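Local coordinates for protein exoenzyme S (Pseudomonas aeruginosa, PDB 6GN8) that acts as a secreted virulence toxin, probably joining GTPase-activating and ADP-ribosyltransferase activities, this chain being the ADP-ribosyltransferase part, at residues C[114-119]-C[149-154]; C[126-131]-C[176-181]; C[155-160]-C[198-203]. The protein carries 2 engineered substitutions. All blocks are in the same frame, centred on the assembly; numbering follows the deposited sequence.

From the N terminus, the loop 114-119 is the first segment to find its partner: interaction 1 closes the chain between it and strand 149-154. Before that closure the chain passes through 126-131, which waits until 176-181 to be paired, so interaction 2 crosses interaction 1. Interaction 3 starts directly after strand 149-154 and joins 155-160 to 198-203; it is in series with interaction 1 and crosses interaction 2. All three meet on the five-stranded mixed sheet. Phe-118 packs on Met-181, linking interactions 1 and 2, while probable backbone hydrogen bonds from Phe-154 O to Glu-200 N and from Asp-180 O to Ala-201 N bring interactions 1 and 2 to interaction 3.

Interaction 1 of 3, residues C[114-119]-C[149-154]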
ATOM      1  N   GLY C 114      18.310 -33.659  -5.031  1.00 65.82           N
ATOM      2  CA  GLY C 114      18.109 -32.970  -6.298  1.00 66.45           C
ATOM      3  C   GLY C 114      16.917 -32.038  -6.261  1.00 70.75           C
ATOM      4  O   GLY C 114      16.495 -31.594  -5.186  1.00 68.98           O
ATOM      5  N   GLY C 115      16.367 -31.765  -7.438  1.00 68.63           N
ATOM      6  CA  GLY C 115      15.198 -30.913  -7.589  1.00 69.01           C
ATOM      7  C   GLY C 115      13.911 -31.580  -7.133  1.00 75.23           C
ATOM      8  O   GLY C 115      13.860 -32.801  -6.907  1.00 76.92           O
ATOM      9  N   ASP C 116      12.864 -30.766  -6.967  1.00 69.71           N
ATOM     10  CA  ASP C 116      11.548 -31.244  -6.573  1.00 68.43           C
ATOM     11  C   ASP C 116      10.513 -30.687  -7.547  1.00 70.11           C
ATOM     12  O   ASP C 116      10.885 -30.140  -8.586  1.00 71.32           O
ATOM     13  CB  ASP C 116      11.229 -30.898  -5.097  1.00 69.35           C
ATOM     14  CG  ASP C 116      11.527 -29.486  -4.631  1.00 78.19           C
ATOM     15  OD1 ASP C 116      11.446 -28.550  -5.461  1.00 76.61           O
ATOM     16  OD2 ASP C 116      11.826 -29.315  -3.430  1.00 89.24           O
ATOM     17  N   ALA C 117       9.225 -30.830  -7.219  1.00 64.01           N
ATOM     18  CA  ALA C 117       8.117 -30.363  -8.039  1.00 63.85           C
ATOM     19  C   ALA C 117       8.039 -28.825  -8.137  1.00 65.25           C
ATOM     20  O   ALA C 117       7.350 -28.317  -9.019  1.00 67.27           O
ATOM     21  CB  ALA C 117       6.819 -30.903  -7.479  1.00 65.25           C
ATOM     22  N   PHE C 118       8.746 -28.090  -7.264  1.00 57.53           N
ATOM     23  CA  PHE C 118       8.677 -26.630  -7.244  1.00 55.79           C
ATOM     24  C   PHE C 118       9.762 -25.985  -8.083  1.00 61.28           C
ATOM     25  O   PHE C 118       9.765 -24.767  -8.221  1.00 60.74           O
ATOM     26  CB  PHE C 118       8.704 -26.110  -5.805  1.00 55.08           C
ATOM     27  CG  PHE C 118       7.562 -26.700  -5.018  1.00 55.55           C
ATOM     28  CD1 PHE C 118       6.273 -26.198  -5.152  1.00 57.79           C
ATOM     29  CD2 PHE C 118       7.758 -27.806  -4.201  1.00 55.18           C
ATOM     30  CE1 PHE C 118       5.209 -26.787  -4.479  1.00 58.18           C
ATOM     31  CE2 PHE C 118       6.686 -28.398  -3.537  1.00 57.59           C
ATOM     32  CZ  PHE C 118       5.423 -27.876  -3.674  1.00 56.19           C
ATOM     33  N   ASN C 119      10.624 -26.803  -8.707  1.00 60.73           N
ATOM     34  CA  ASN C 119      11.676 -26.337  -9.611  1.00 62.11           C
ATOM     35  C   ASN C 119      11.074 -25.573 -10.784  1.00 70.75           C
ATOM     36  O   ASN C 119      11.601 -24.541 -11.193  1.00 69.05           O
ATOM     37  CB  ASN C 119      12.487 -27.523 -10.129  1.00 61.30           C
ATOM     38  CG  ASN C 119      13.746 -27.782  -9.348  1.00 82.70           C
ATOM     39  OD1 ASN C 119      13.751 -27.874  -8.116  1.00 71.12           O
ATOM     40  ND2 ASN C 119      14.845 -27.918 -10.058  1.00 78.88           N
ATOM     41  N   THR C 149      18.363 -29.075  -2.865  1.00 52.56           N
ATOM     42  CA  THR C 149      17.318 -28.067  -2.694  1.00 50.88           C
ATOM     43  C   THR C 149      16.868 -28.102  -1.221  1.00 51.30           C
ATOM     44  O   THR C 149      16.442 -29.154  -0.729  1.00 49.86           O
ATOM     45  CB  THR C 149      16.138 -28.158  -3.701  1.00 59.50           C
ATOM     46  OG1 THR C 149      15.236 -29.174  -3.320  1.00 69.92           O
ATOM     47  CG2 THR C 149      16.560 -28.319  -5.152  1.00 52.00           C
ATOM     48  N   ILE C 150      17.052 -26.966  -0.512  1.00 45.74           N
ATOM     49  CA  ILE C 150      16.679 -26.757   0.902  1.00 45.89           C
ATOM     50  C   ILE C 150      15.472 -25.794   0.939  1.00 48.92           C
ATOM     51  O   ILE C 150      15.573 -24.703   0.373  1.00 48.95           O
ATOM     52  CB  ILE C 150      17.861 -26.221   1.771  1.00 49.32           C
ATOM     53  CG1 ILE C 150      19.122 -27.105   1.713  1.00 50.50           C
ATOM     54  CG2 ILE C 150      17.429 -26.001   3.230  1.00 51.47           C
ATOM     55  CD1 ILE C 150      18.903 -28.540   2.199  1.00 66.46           C
ATOM     56  N   SER C 151      14.337 -26.207   1.583  1.00 43.33           N
ATOM     57  CA  SER C 151      13.095 -25.426   1.672  1.00 42.23           C
ATOM     58  C   SER C 151      12.680 -25.129   3.105  1.00 44.01           C
ATOM     59  O   SER C 151      12.859 -25.948   3.998  1.00 42.84           O
ATOM     60  CB  SER C 151      11.943 -26.153   0.986  1.00 45.93           C
ATOM     61  OG  SER C 151      12.238 -26.540  -0.345  1.00 52.89           O
ATOM     62  N   THR C 152      12.089 -23.954   3.303  1.00 39.63           N
ATOM     63  CA  THR C 152      11.471 -23.525   4.549  1.00 39.60           C
ATOM     64  C   THR C 152      10.003 -23.389   4.168  1.00 43.14           C
ATOM     65  O   THR C 152       9.664 -22.694   3.200  1.00 42.05           O
ATOM     66  CB  THR C 152      12.147 -22.272   5.132  1.00 42.39           C
ATOM     67  OG1 THR C 152      13.533 -22.531   5.281  1.00 37.94           O
ATOM     68  CG2 THR C 152      11.570 -21.856   6.456  1.00 36.24           C
ATOM     69  N   VAL C 153       9.139 -24.117   4.892  1.00 39.13           N
ATOM     70  CA  VAL C 153       7.724 -24.244   4.596  1.00 38.32           C
ATOM     71  C   VAL C 153       6.910 -23.624   5.717  1.00 44.27           C
ATOM     72  O   VAL C 153       7.180 -23.849   6.904  1.00 44.39           O
ATOM     73  CB  VAL C 153       7.369 -25.769   4.380  1.00 41.57           C
ATOM     74  CG1 VAL C 153       5.920 -25.980   3.938  1.00 41.92           C
ATOM     75  CG2 VAL C 153       8.332 -26.461   3.409  1.00 39.64           C
ATOM     76  N   PHE C 154       5.869 -22.883   5.327  1.00 42.58           N
ATOM     77  CA  PHE C 154       4.889 -22.281   6.250  1.00 42.58           C
ATOM     78  C   PHE C 154       3.507 -22.786   5.886  1.00 48.86           C
ATOM     79  O   PHE C 154       3.090 -22.649   4.731  1.00 48.47           O
ATOM     80  CB  PHE C 154       4.944 -20.735   6.213  1.00 42.48           C
ATOM     81  CG  PHE C 154       6.227 -20.200   6.783  1.00 39.79           C
ATOM     82  CD1 PHE C 154       6.362 -19.988   8.152  1.00 41.78           C
ATOM     83  CD2 PHE C 154       7.331 -19.976   5.962  1.00 37.73           C
ATOM     84  CE1 PHE C 154       7.560 -19.494   8.684  1.00 41.49           C
ATOM     85  CE2 PHE C 154       8.532 -19.508   6.489  1.00 39.12           C
ATOM     86  CZ  PHE C 154       8.641 -19.269   7.850  1.00 38.21           C
TER
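Gly-114 meets Thr-149, the first residue of strand 149-155, mainly through its carbonyl oxygen. The contact lays the loop that follows edge strand 106-112 and precedes strand 126-128 of the mixed sheet beside the start of 149-155. Gly-114 O lies 3.3 Å from Thr-149 CG2 and at the same distance from the hydroxyl, Thr-149 OG1, where the geometry allows at most a weak hydrogen bond. The same methyl also touches Gly-115, Thr-149 CG2 lying 3.8 Å from its CA.

At Asp-116 the side chain turns to the strand. Its CG is placed between the backbone N and the carbonyl carbon (chi1 46°), which brings OD2 to 3.4 Å from Thr-149 OG1, again only a weak bond. The threonine proton could serve either this carboxylate or Gly-114 O, and the hydroxyl also bonds to Thr-112 OG1 on the adjacent strand 106-112. The other oxygen, OD1, has a salt bridge to Arg-196 on strand 194-200, the strand flanking Thr-149 on its other side. Asp-116 OD1 also accepts from Phe-118 N at 3.3 Å, approached from above the carboxylate plane, which makes an Asx turn.

Asn-119 ends a type I turn that begins at Asp-116. Its OD1 receives Asp-116 N over 3.2 Å, with an N-H...O angle of 158° but with the donor well above the amide carbonyl plane.

The segments bury just 163 Å² between them, and no strong direct bond crosses, which is consistent with a loop held largely by its own turns and the Arg-196 salt bridge. The single Thr-149 hydroxyl proton has more than one possible acceptor, so neither weak bond is settled. The positive Arg-196 would be expected to favour the ionised form of Asp-116.

Interaction 2 of 3, residues C[126-131]-C[176-181]; sequences VGHDDG and NKETDM
Backbone pairing joins Gly-127 to Met-181 as an antiparallel hydrogen-bonded pair, placing 126-128 at the edge of the mixed sheet. Gly-127 N reaches Met-181 O at 3.0 Å, and Met-181 N returns to Gly-127 O at 2.8 Å. Past the strand, Glu-178 N, in a type II turn, donates to Asp-129 O over 2.8 Å.

The polar side-chain bond is His-128 ND1 to Asp-180 OD1, 3.0 Å, with an N-H...O angle of 156°. The acceptor lies near the imidazole plane and is met on its syn side, 29° out of the carboxylate plane. His-128 CG lies between the backbone N and the carbonyl carbon (chi1 67°), setting the ring beside Glu-178 and Asp-180.

For packing, Glu-178 CB lies over one imidazole face, offset toward the rim, a CH-pi contact 4.1 Å from the ring centroid.

Three waters add bridges: one joins His-128 NE2, Asp-130 OD1 and, weakly, Glu-178 OE2; a second accepts from Asp-129 N and donates to Thr-179 O; a third donates to Asp-130 O and Glu-178 OE1.

With ND1 giving its proton to Asp-180 and a CH-pi contact on one face, the imidazole is fixed in rotation, and the nearby carboxylates would tend to raise its pKa.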
ATOM      1  N   VAL C 126       1.949 -20.363  -7.805  1.00 57.91           N
ATOM      2  CA  VAL C 126       1.677 -21.560  -7.045  1.00 57.44           C
ATOM      3  C   VAL C 126       1.778 -22.810  -7.944  1.00 62.99           C
ATOM      4  O   VAL C 126       1.565 -22.748  -9.163  1.00 63.07           O
ATOM      5  CB  VAL C 126       0.363 -21.521  -6.199  1.00 61.79           C
ATOM      6  CG1 VAL C 126      -0.172 -20.111  -6.014  1.00 61.59           C
ATOM      7  CG2 VAL C 126      -0.710 -22.475  -6.699  1.00 63.14           C
ATOM      8  N   GLY C 127       2.199 -23.898  -7.297  1.00 58.73           N
ATOM      9  CA  GLY C 127       2.342 -25.241  -7.848  1.00 58.51           C
ATOM     10  C   GLY C 127       2.192 -26.274  -6.742  1.00 60.71           C
ATOM     11  O   GLY C 127       1.955 -25.904  -5.592  1.00 59.58           O
ATOM     12  N   HIS C 128       2.333 -27.569  -7.060  1.00 57.59           N
ATOM     13  CA  HIS C 128       2.196 -28.619  -6.041  1.00 57.10           C
ATOM     14  C   HIS C 128       2.969 -29.891  -6.382  1.00 57.84           C
ATOM     15  O   HIS C 128       3.245 -30.174  -7.550  1.00 57.31           O
ATOM     16  CB  HIS C 128       0.712 -28.972  -5.801  1.00 60.30           C
ATOM     17  CG  HIS C 128       0.019 -29.621  -6.962  1.00 66.31           C
ATOM     18  ND1 HIS C 128      -1.033 -28.996  -7.610  1.00 70.33           N
ATOM     19  CD2 HIS C 128       0.220 -30.839  -7.527  1.00 69.04           C
ATOM     20  CE1 HIS C 128      -1.417 -29.838  -8.559  1.00 71.40           C
ATOM     21  NE2 HIS C 128      -0.680 -30.954  -8.557  1.00 70.79           N
ATOM     22  N   ASP C 129       3.258 -30.686  -5.353  1.00 52.50           N
ATOM     23  CA  ASP C 129       3.897 -31.987  -5.511  1.00 51.87           C
ATOM     24  C   ASP C 129       2.787 -33.052  -5.670  1.00 55.36           C
ATOM     25  O   ASP C 129       1.786 -32.997  -4.958  1.00 54.73           O
ATOM     26  CB  ASP C 129       4.821 -32.279  -4.301  1.00 52.16           C
ATOM     27  CG  ASP C 129       5.801 -33.412  -4.513  1.00 60.64           C
ATOM     28  OD1 ASP C 129       5.380 -34.479  -5.011  1.00 61.78           O
ATOM     29  OD2 ASP C 129       6.991 -33.236  -4.171  1.00 67.87           O
ATOM     30  N   ASP C 130       2.943 -34.009  -6.602  1.00 51.76           N
ATOM     31  CA  ASP C 130       1.922 -35.050  -6.774  1.00 51.91           C
ATOM     32  C   ASP C 130       1.952 -36.047  -5.615  1.00 55.41           C
ATOM     33  O   ASP C 130       0.917 -36.643  -5.283  1.00 56.40           O
ATOM     34  CB  ASP C 130       2.065 -35.769  -8.119  1.00 54.57           C
ATOM     35  CG  ASP C 130       1.497 -35.010  -9.304  1.00 63.65           C
ATOM     36  OD1 ASP C 130       0.858 -33.940  -9.089  1.00 63.51           O
ATOM     37  OD2 ASP C 130       1.673 -35.486 -10.447  1.00 70.74           O
ATOM     38  N   GLY C 131       3.126 -36.212  -5.008  1.00 50.42           N
ATOM     39  CA  GLY C 131       3.284 -37.057  -3.834  1.00 49.61           C
ATOM     40  C   GLY C 131       2.966 -36.286  -2.571  1.00 51.55           C
ATOM     41  O   GLY C 131       2.713 -35.080  -2.620  1.00 50.65           O
ATOM     42  N   ASN C 176      -0.527 -32.840   2.632  1.00 43.27           N
ATOM     43  CA  ASN C 176      -1.339 -33.666   1.744  1.00 44.55           C
ATOM     44  C   ASN C 176      -0.772 -33.727   0.316  1.00 49.50           C
ATOM     45  O   ASN C 176      -0.118 -32.787  -0.131  1.00 48.14           O
ATOM     46  CB  ASN C 176      -2.772 -33.095   1.717  1.00 44.94           C
ATOM     47  CG  ASN C 176      -3.882 -34.095   1.524  1.00 57.25           C
ATOM     48  OD1 ASN C 176      -5.044 -33.781   1.727  1.00 55.91           O
ATOM     49  ND2 ASN C 176      -3.571 -35.313   1.159  1.00 48.47           N
ATOM     50  N   LYS C 177      -1.018 -34.830  -0.400  1.00 47.71           N
ATOM     51  CA  LYS C 177      -0.540 -34.927  -1.776  1.00 47.97           C
ATOM     52  C   LYS C 177      -1.291 -33.865  -2.602  1.00 54.05           C
ATOM     53  O   LYS C 177      -2.456 -33.602  -2.314  1.00 54.71           O
ATOM     54  CB  LYS C 177      -0.707 -36.359  -2.335  1.00 49.43           C
ATOM     55  CG  LYS C 177      -2.133 -36.821  -2.471  1.00 46.84           C
ATOM     56  CD  LYS C 177      -2.245 -38.112  -3.258  1.00 56.06           C
ATOM     57  CE  LYS C 177      -3.692 -38.522  -3.492  1.00 52.83           C
ATOM     58  NZ  LYS C 177      -4.363 -39.004  -2.248  1.00 58.72           N
ATOM     59  N   GLU C 178      -0.605 -33.205  -3.550  1.00 51.02           N
ATOM     60  CA  GLU C 178      -1.162 -32.150  -4.422  1.00 52.44           C
ATOM     61  C   GLU C 178      -1.521 -30.858  -3.640  1.00 59.07           C
ATOM     62  O   GLU C 178      -2.387 -30.088  -4.078  1.00 61.47           O
ATOM     63  CB  GLU C 178      -2.370 -32.659  -5.241  1.00 55.27           C
ATOM     64  CG  GLU C 178      -1.993 -33.729  -6.258  1.00 63.34           C
ATOM     65  CD  GLU C 178      -3.150 -34.326  -7.031  1.00 85.39           C
ATOM     66  OE1 GLU C 178      -3.291 -35.569  -7.009  1.00 76.46           O
ATOM     67  OE2 GLU C 178      -3.918 -33.558  -7.657  1.00 87.55           O
ATOM     68  N   THR C 179      -0.834 -30.601  -2.511  1.00 54.86           N
ATOM     69  CA  THR C 179      -1.051 -29.382  -1.737  1.00 54.75           C
ATOM     70  C   THR C 179      -0.354 -28.246  -2.459  1.00 58.36           C
ATOM     71  O   THR C 179       0.871 -28.259  -2.641  1.00 57.05           O
ATOM     72  CB  THR C 179      -0.600 -29.501  -0.269  1.00 58.68           C
ATOM     73  OG1 THR C 179      -1.440 -30.449   0.378  1.00 62.16           O
ATOM     74  CG2 THR C 179      -0.687 -28.153   0.488  1.00 52.10           C
ATOM     75  N   ASP C 180      -1.168 -27.284  -2.887  1.00 54.49           N
ATOM     76  CA  ASP C 180      -0.760 -26.085  -3.579  1.00 51.94           C
ATOM     77  C   ASP C 180       0.065 -25.227  -2.642  1.00 50.79           C
ATOM     78  O   ASP C 180      -0.371 -24.850  -1.546  1.00 46.99           O
ATOM     79  CB  ASP C 180      -1.995 -25.318  -4.108  1.00 55.10           C
ATOM     80  CG  ASP C 180      -2.600 -25.827  -5.403  1.00 65.34           C
ATOM     81  OD1 ASP C 180      -1.855 -26.414  -6.220  1.00 65.17           O
ATOM     82  OD2 ASP C 180      -3.808 -25.600  -5.619  1.00 76.01           O
ATOM     83  N   MET C 181       1.281 -24.963  -3.083  1.00 48.53           N
ATOM     84  CA  MET C 181       2.283 -24.145  -2.411  1.00 48.15           C
ATOM     85  C   MET C 181       2.718 -22.964  -3.313  1.00 53.30           C
ATOM     86  O   MET C 181       2.937 -23.142  -4.523  1.00 53.92           O
ATOM     87  CB  MET C 181       3.508 -24.997  -2.052  1.00 49.35           C
ATOM     88  CG  MET C 181       3.225 -26.113  -1.052  1.00 53.57           C
ATOM     89  SD  MET C 181       3.163 -25.490   0.639  1.00 58.36           S
ATOM     90  CE  MET C 181       3.193 -27.033   1.526  1.00 54.95           C
TER
HETATM   91  O   HOH W   1      -1.941 -32.882 -10.088  1.00 78.02           O
HETATM   92  O   HOH W   2       2.939 -29.953  -2.682  1.00 54.32           O
HETATM   93  O   HOH W   3      -1.223 -37.485  -6.801  1.00 63.17           O

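Interaction 3 of 3, residues C[155-160]-C[198-203]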
ATOM      1  N   GLY C 155       2.827 -23.398   6.849  1.00 47.40           N
ATOM      2  CA  GLY C 155       1.487 -23.925   6.619  1.00 49.06           C
ATOM      3  C   GLY C 155       0.639 -24.130   7.858  1.00 54.70           C
ATOM      4  O   GLY C 155       1.095 -23.906   8.984  1.00 54.26           O
ATOM      5  N   ARG C 156      -0.610 -24.563   7.651  1.00 52.95           N
ATOM      6  CA  ARG C 156      -1.528 -24.864   8.742  1.00 54.91           C
ATOM      7  C   ARG C 156      -2.147 -26.277   8.626  1.00 58.53           C
ATOM      8  O   ARG C 156      -2.601 -26.807   9.642  1.00 58.64           O
ATOM      9  CB  ARG C 156      -2.644 -23.815   8.793  1.00 56.84           C
ATOM     10  CG  ARG C 156      -2.288 -22.596   9.620  1.00 72.92           C
ATOM     11  CD  ARG C 156      -3.464 -21.639   9.711  1.00 92.81           C
ATOM     12  NE  ARG C 156      -3.025 -20.266   9.962  1.00109.53           N
ATOM     13  CZ  ARG C 156      -3.342 -19.557  11.041  1.00126.10           C
ATOM     14  NH1 ARG C 156      -2.883 -18.321  11.189  1.00110.32           N
ATOM     15  NH2 ARG C 156      -4.126 -20.077  11.977  1.00116.31           N
ATOM     16  N   SER C 157      -2.160 -26.885   7.411  1.00 53.75           N
ATOM     17  CA  SER C 157      -2.868 -28.162   7.146  1.00 53.81           C
ATOM     18  C   SER C 157      -2.017 -29.442   7.284  1.00 57.65           C
ATOM     19  O   SER C 157      -2.480 -30.526   6.905  1.00 58.95           O
ATOM     20  CB  SER C 157      -3.499 -28.132   5.759  1.00 55.00           C
ATOM     21  OG  SER C 157      -4.348 -26.998   5.695  1.00 65.62           O
ATOM     22  N   GLY C 158      -0.824 -29.309   7.849  1.00 51.41           N
ATOM     23  CA  GLY C 158       0.088 -30.425   8.034  1.00 50.02           C
ATOM     24  C   GLY C 158      -0.296 -31.318   9.194  1.00 53.31           C
ATOM     25  O   GLY C 158      -0.863 -30.836  10.170  1.00 55.67           O
ATOM     26  N   ILE C 159       0.005 -32.624   9.097  1.00 46.03           N
ATOM     27  CA  ILE C 159      -0.258 -33.586  10.170  1.00 44.78           C
ATOM     28  C   ILE C 159       1.076 -33.923  10.843  1.00 47.69           C
ATOM     29  O   ILE C 159       2.047 -34.307  10.180  1.00 44.67           O
ATOM     30  CB  ILE C 159      -1.032 -34.856   9.681  1.00 46.76           C
ATOM     31  CG1 ILE C 159      -2.478 -34.469   9.236  1.00 47.10           C
ATOM     32  CG2 ILE C 159      -1.046 -35.988  10.766  1.00 44.65           C
ATOM     33  CD1 ILE C 159      -3.189 -35.528   8.544  1.00 51.34           C
ATOM     34  N   ASP C 160       1.124 -33.721  12.160  1.00 46.72           N
ATOM     35  CA  ASP C 160       2.290 -34.043  12.961  1.00 47.05           C
ATOM     36  C   ASP C 160       2.242 -35.533  13.246  1.00 50.80           C
ATOM     37  O   ASP C 160       1.273 -36.023  13.830  1.00 52.58           O
ATOM     38  CB  ASP C 160       2.320 -33.192  14.237  1.00 50.99           C
ATOM     39  CG  ASP C 160       3.348 -33.632  15.259  1.00 72.10           C
ATOM     40  OD1 ASP C 160       4.517 -33.843  14.875  1.00 72.75           O
ATOM     41  OD2 ASP C 160       2.984 -33.760  16.446  1.00 86.85           O
ATOM     42  N   LEU C 198       8.518 -21.776   0.858  1.00 40.71           N
ATOM     43  CA  LEU C 198       7.200 -22.153   0.344  1.00 40.81           C
ATOM     44  C   LEU C 198       6.143 -21.826   1.349  1.00 43.79           C
ATOM     45  O   LEU C 198       6.357 -21.941   2.559  1.00 43.26           O
ATOM     46  CB  LEU C 198       7.105 -23.654   0.015  1.00 41.41           C
ATOM     47  CG  LEU C 198       8.064 -24.267  -0.987  1.00 46.98           C
ATOM     48  CD1 LEU C 198       7.981 -25.800  -0.920  1.00 47.34           C
ATOM     49  CD2 LEU C 198       7.729 -23.824  -2.399  1.00 50.83           C
ATOM     50  N   GLU C 199       4.970 -21.493   0.859  1.00 41.95           N
ATOM     51  CA  GLU C 199       3.858 -21.225   1.744  1.00 43.55           C
ATOM     52  C   GLU C 199       2.602 -21.924   1.206  1.00 52.43           C
ATOM     53  O   GLU C 199       2.385 -21.928  -0.003  1.00 52.78           O
ATOM     54  CB  GLU C 199       3.666 -19.708   1.886  1.00 44.55           C
ATOM     55  CG  GLU C 199       2.369 -19.290   2.538  1.00 48.96           C
ATOM     56  CD  GLU C 199       2.027 -17.833   2.312  1.00 58.97           C
ATOM     57  OE1 GLU C 199       1.923 -17.407   1.140  1.00 60.31           O
ATOM     58  OE2 GLU C 199       1.857 -17.114   3.319  1.00 57.18           O
ATOM     59  N   GLU C 200       1.795 -22.532   2.098  1.00 50.78           N
ATOM     60  CA  GLU C 200       0.522 -23.155   1.738  1.00 52.39           C
ATOM     61  C   GLU C 200      -0.354 -22.067   1.128  1.00 57.40           C
ATOM     62  O   GLU C 200      -0.652 -21.088   1.816  1.00 57.49           O
ATOM     63  CB  GLU C 200      -0.128 -23.766   2.991  1.00 54.21           C
ATOM     64  CG  GLU C 200      -1.213 -24.778   2.716  1.00 59.98           C
ATOM     65  CD  GLU C 200      -1.967 -25.183   3.963  1.00 68.40           C
ATOM     66  OE1 GLU C 200      -3.199 -25.393   3.867  1.00 65.37           O
ATOM     67  OE2 GLU C 200      -1.338 -25.265   5.042  1.00 52.85           O
ATOM     68  N   ALA C 201      -0.689 -22.189  -0.181  1.00 55.06           N
ATOM     69  CA  ALA C 201      -1.486 -21.188  -0.919  1.00 56.53           C
ATOM     70  C   ALA C 201      -2.771 -20.783  -0.161  1.00 64.93           C
ATOM     71  O   ALA C 201      -3.065 -19.586  -0.038  1.00 64.81           O
ATOM     72  CB  ALA C 201      -1.833 -21.703  -2.303  1.00 57.41           C
ATOM     73  N   ALA C 202      -3.458 -21.782   0.436  1.00 64.42           N
ATOM     74  CA  ALA C 202      -4.696 -21.648   1.219  1.00 66.60           C
ATOM     75  C   ALA C 202      -4.554 -20.743   2.482  1.00 71.60           C
ATOM     76  O   ALA C 202      -5.571 -20.487   3.144  1.00 73.97           O
ATOM     77  CB  ALA C 202      -5.189 -23.030   1.634  1.00 67.53           C
ATOM     78  N   LEU C 203      -3.323 -20.260   2.810  1.00 64.83           N
ATOM     79  CA  LEU C 203      -3.108 -19.381   3.969  1.00 64.60           C
ATOM     80  C   LEU C 203      -3.604 -17.939   3.718  1.00 74.72           C
ATOM     81  O   LEU C 203      -4.125 -17.282   4.637  1.00 75.52           O
ATOM     82  CB  LEU C 203      -1.627 -19.346   4.379  1.00 61.61           C
ATOM     83  CG  LEU C 203      -1.151 -20.491   5.256  1.00 64.83           C
ATOM     84  CD1 LEU C 203       0.301 -20.307   5.658  1.00 62.77           C
ATOM     85  CD2 LEU C 203      -2.001 -20.625   6.490  1.00 66.70           C
TER
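The parallel strands 149-155 and 194-200 of the mixed sheet end side by side, and the carboxylate of Glu-200, the last residue of one, receives the backbone that leaves the other. Three hydrogen bonds carry this. Glu-200 OE2 accepts Arg-156 N at 2.8 Å, nearly in line with its own C-O bond (N-H...O 167°), and also Ser-157 N at 3.0 Å, which comes in on the syn side. The second oxygen, Glu-200 OE1, takes the proton of Ser-157 OG at 2.7 Å, likewise syn and about 22° out of the carboxylate plane. Ser-157 thus grips both oxygens, one with its amide and one with its hydroxyl, which fixes the rotation of the carboxylate.

The reach depends on an extended side chain: Glu-200 CG stands opposite the backbone N (chi1 -163°) and the chain stays straight beyond it. Gly-155 CA lies 3.5 Å from the tip oxygen Glu-200 OE2. Gly-155 itself still belongs to the sheet, bonding through its backbone to Val-106 of strand 106-112; the glutamate takes the two amides that follow it, where the chain leaves for strand 159-160 of the three-stranded sheet.

On the other segment, strand 194-200 passes directly into the 3-10 turn 201-203, closed by Leu-203 N to Glu-200 O. That turn brings Leu-203 back over the exit of 149-155. Its CD1 rests 3.9 Å from Gly-155 CA. The leucine crosses the extended Arg-156 chain at about a right angle, and its CD2 touches CG, CD and NE, 3.6 Å from Arg-156 NE, in the guanidinium plane at its edge. Farther out, Arg-156 NH2 makes a weak hydrogen bond to Ala-102 O, and Leu-203 also packs on an aromatic side chain of another protein chain.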